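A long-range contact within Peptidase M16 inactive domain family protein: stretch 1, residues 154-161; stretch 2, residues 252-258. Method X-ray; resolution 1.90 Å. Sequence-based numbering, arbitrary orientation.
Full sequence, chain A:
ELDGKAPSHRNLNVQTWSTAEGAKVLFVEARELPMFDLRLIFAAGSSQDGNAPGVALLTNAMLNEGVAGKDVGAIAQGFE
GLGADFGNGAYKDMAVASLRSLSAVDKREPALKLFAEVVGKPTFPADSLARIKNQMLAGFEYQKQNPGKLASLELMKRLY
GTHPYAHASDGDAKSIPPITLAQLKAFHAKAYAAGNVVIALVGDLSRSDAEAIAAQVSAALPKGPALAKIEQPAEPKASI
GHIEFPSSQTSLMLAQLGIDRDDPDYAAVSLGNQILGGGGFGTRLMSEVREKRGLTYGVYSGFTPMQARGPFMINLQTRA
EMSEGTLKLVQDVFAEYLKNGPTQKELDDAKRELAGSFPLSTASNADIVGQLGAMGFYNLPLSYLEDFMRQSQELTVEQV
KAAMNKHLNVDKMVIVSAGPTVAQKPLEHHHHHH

Stretch 1 154-161: ELMKRLYG
Stretch 2, residues 252-258: LMLAQLG

Leu159 is the unusual residue of this contact: its chi1 of -130° lies between wells, and its CD1 packs on the strand backbone, 3.8 Å from Ala255 O and 3.9 Å from Gln256 CA. No hydrogen bond or salt bridge crosses between the two stretches. A helix and a strand, at least 96 residues apart in sequence where they touch, meet through van der Waals packing, mostly between apolar side chains. Together they bury 322 Å² of surface, both sides summed.

Stretch 1 is the end of a helix that begins earlier in the chain and runs through Tyr160. From Glu154 to Leu159 phi runs from -62 to -72 and psi from -28 (Met156) to -46; Tyr160 shifts to -107/-9. Backbone hydrogen bonds hold the turns: Leu159 N to Leu155 O at 3.0 Å, Tyr160 N to Met156 O at 3.1 Å and Gly161 N to Lys157 O at 2.8 Å. Gly161 then leaves helical geometry at 53/-115, a positive phi that favours glycine.

Stretch 2 is extended. Phi/psi is -117/130 at Leu252, -137/129 at Met253 and -124/145 at Leu254. The chain is straighter still at Ala255, -167/167, and Gln256, -165/170. Leu257 follows at -66/131 and Gly258 at -98/-141. Leu252 is m, t and Leu254 is m, p.

The helix and strand run in roughly the same direction. Their axes differ by 29°, with a signed crossing angle of -29°, and approach to 8.8 Å. In register, Leu155 CA lies 7.7 Å from Met253 CA, and Leu159 CA lies 6.6 Å from Gln256 CA.

Leu155 and Leu159 are one helical turn apart, so both point toward the strand. The strand alternates: Met253 and Ala255 point toward the helix, while Leu254 and Gln256 point away. Leu155 (chi1 t, chi2 p) places CD2 3.6 Å from Met253 CB and 3.8 Å from Ala255 CB. One methyl thus touches two successive inward residues of the strand. Met253 is selenomethionine, with chi angles m, t, p.

Leu159 has chi2 p. Its CD2 is 4.1 Å from Ala255 CB. The small side chain of Ala255 therefore meets both leucines. Gln256 (chi1 p, chi2 t, chi3 -82°) contributes main chain to the contact; its side-chain amide, OE1 and NE2, is hydrogen-bonded elsewhere in the structure.

Further along, Tyr160 and Leu257 both start sideways, but their side-chain ends come nearer. Tyr160 has chi1 m and chi2 -81°; Leu257 is m, t. Tyr160 CE1 and Leu257 CD2 meet at 3.8 Å, with the methyl oblique to the ring. This is a nonpolar contact, and the tyrosine OH is hydrogen-bonded elsewhere in the structure.

Other helix side chains stay out of reach of the strand. Arg158 (m, t, t, chi4 -86°) bonds back one turn to Glu154 (t, p, chi3 29°). Arg158 NE and Glu154 OE2 form a salt bridge at 2.7 Å, whose hydrogen bond is weak, with an angle of 122°. Lys157 is m, t, t, t. Selenomethionine Met156 is m, m, m.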

# COMPACT_ATOMS: atom_id res chain seq x y z
N GLU A 154 0.13 23.43 0.48
CA GLU A 154 0.44 24.86 0.49
C GLU A 154 1.62 25.18 -0.43
O GLU A 154 1.60 26.19 -1.14
CB GLU A 154 0.76 25.32 1.92
CG GLU A 154 1.29 26.75 2.05
CD GLU A 154 0.30 27.80 1.58
OE1 GLU A 154 -0.92 27.56 1.67
OE2 GLU A 154 0.75 28.88 1.14
N LEU A 155 2.63 24.32 -0.43
CA LEU A 155 3.81 24.53 -1.27
C LEU A 155 3.43 24.51 -2.74
O LEU A 155 3.91 25.33 -3.53
CB LEU A 155 4.87 23.46 -0.98
CG LEU A 155 6.18 23.55 -1.76
CD1 LEU A 155 6.78 24.94 -1.61
CD2 LEU A 155 7.15 22.49 -1.26
N MSE A 156 2.56 23.58 -3.13
CA MSE A 156 2.13 23.49 -4.52
C MSE A 156 1.31 24.72 -4.90
O MSE A 156 1.29 25.11 -6.07
CB MSE A 156 1.33 22.21 -4.76
CG MSE A 156 2.20 20.94 -4.83
SE MSE A 156 3.46 20.97 -6.14
CE MSE A 156 2.52 20.38 -7.55
N LYS A 157 0.64 25.34 -3.93
CA LYS A 157 -0.16 26.53 -4.21
C LYS A 157 0.76 27.72 -4.50
O LYS A 157 0.53 28.48 -5.45
CB LYS A 157 -1.05 26.89 -3.02
CG LYS A 157 -2.09 25.84 -2.66
CD LYS A 157 -2.92 26.28 -1.45
CE LYS A 157 -3.85 25.17 -0.99
NZ LYS A 157 -4.57 25.54 0.26
N ARG A 158 1.78 27.89 -3.67
CA ARG A 158 2.73 28.99 -3.82
C ARG A 158 3.55 28.86 -5.10
O ARG A 158 3.88 29.84 -5.76
CB ARG A 158 3.67 29.04 -2.62
CG ARG A 158 3.03 29.57 -1.34
CD ARG A 158 3.84 29.18 -0.11
NE ARG A 158 3.27 29.72 1.12
CZ ARG A 158 3.52 30.94 1.59
NH1 ARG A 158 4.35 31.74 0.93
NH2 ARG A 158 2.94 31.35 2.71
N LEU A 159 3.85 27.61 -5.47
CA LEU A 159 4.64 27.31 -6.65
C LEU A 159 3.91 27.54 -7.97
O LEU A 159 4.48 28.12 -8.91
CB LEU A 159 5.10 25.85 -6.58
CG LEU A 159 6.57 25.48 -6.80
CD1 LEU A 159 7.42 26.11 -5.72
CD2 LEU A 159 6.72 23.96 -6.76
N TYR A 160 2.67 27.09 -8.05
CA TYR A 160 1.88 27.19 -9.28
C TYR A 160 0.74 28.22 -9.35
O TYR A 160 0.17 28.43 -10.42
CB TYR A 160 1.32 25.81 -9.62
CG TYR A 160 2.38 24.83 -10.06
CD1 TYR A 160 2.86 24.83 -11.36
CD2 TYR A 160 2.90 23.89 -9.17
CE1 TYR A 160 3.83 23.93 -11.78
CE2 TYR A 160 3.89 22.98 -9.58
CZ TYR A 160 4.34 23.01 -10.89
OH TYR A 160 5.31 22.13 -11.33
N GLY A 161 0.40 28.85 -8.23
CA GLY A 161 -0.67 29.84 -8.26
C GLY A 161 -1.98 29.35 -8.86
O GLY A 161 -2.63 28.45 -8.30
N LEU A 252 9.84 20.05 6.81
CA LEU A 252 10.49 21.07 5.99
C LEU A 252 10.41 20.71 4.52
O LEU A 252 10.76 19.60 4.12
CB LEU A 252 11.96 21.20 6.38
CG LEU A 252 12.34 21.62 7.80
CD1 LEU A 252 13.84 21.42 7.99
CD2 LEU A 252 11.95 23.08 8.03
N MSE A 253 9.96 21.66 3.70
CA MSE A 253 9.86 21.43 2.27
C MSE A 253 10.37 22.65 1.51
O MSE A 253 9.97 23.77 1.80
CB MSE A 253 8.41 21.15 1.87
CG MSE A 253 7.78 19.97 2.58
SE MSE A 253 6.21 19.56 1.83
CE MSE A 253 6.75 18.83 0.32
N LEU A 254 11.26 22.41 0.56
CA LEU A 254 11.82 23.48 -0.25
C LEU A 254 11.55 23.09 -1.69
O LEU A 254 11.60 21.91 -2.03
CB LEU A 254 13.33 23.62 -0.04
CG LEU A 254 13.83 23.89 1.38
CD1 LEU A 254 13.78 22.61 2.20
CD2 LEU A 254 15.26 24.41 1.32
N ALA A 255 11.28 24.07 -2.54
CA ALA A 255 10.99 23.77 -3.93
C ALA A 255 11.00 24.98 -4.83
O ALA A 255 11.00 26.12 -4.38
CB ALA A 255 9.62 23.08 -4.03
N GLN A 256 11.02 24.70 -6.13
CA GLN A 256 11.00 25.70 -7.18
C GLN A 256 10.65 24.92 -8.43
O GLN A 256 10.63 23.68 -8.40
CB GLN A 256 12.35 26.39 -7.33
CG GLN A 256 13.55 25.48 -7.50
CD GLN A 256 14.84 26.28 -7.62
OE1 GLN A 256 15.18 26.78 -8.70
NE2 GLN A 256 15.55 26.42 -6.51
N LEU A 257 10.37 25.62 -9.52
CA LEU A 257 10.02 24.94 -10.75
C LEU A 257 11.19 24.15 -11.30
O LEU A 257 12.31 24.66 -11.39
CB LEU A 257 9.55 25.95 -11.80
CG LEU A 257 8.24 26.68 -11.49
CD1 LEU A 257 7.88 27.61 -12.65
CD2 LEU A 257 7.13 25.65 -11.27
N GLY A 258 10.93 22.90 -11.65
CA GLY A 258 11.97 22.05 -12.19
C GLY A 258 11.88 22.04 -13.70
O GLY A 258 11.60 23.06 -14.32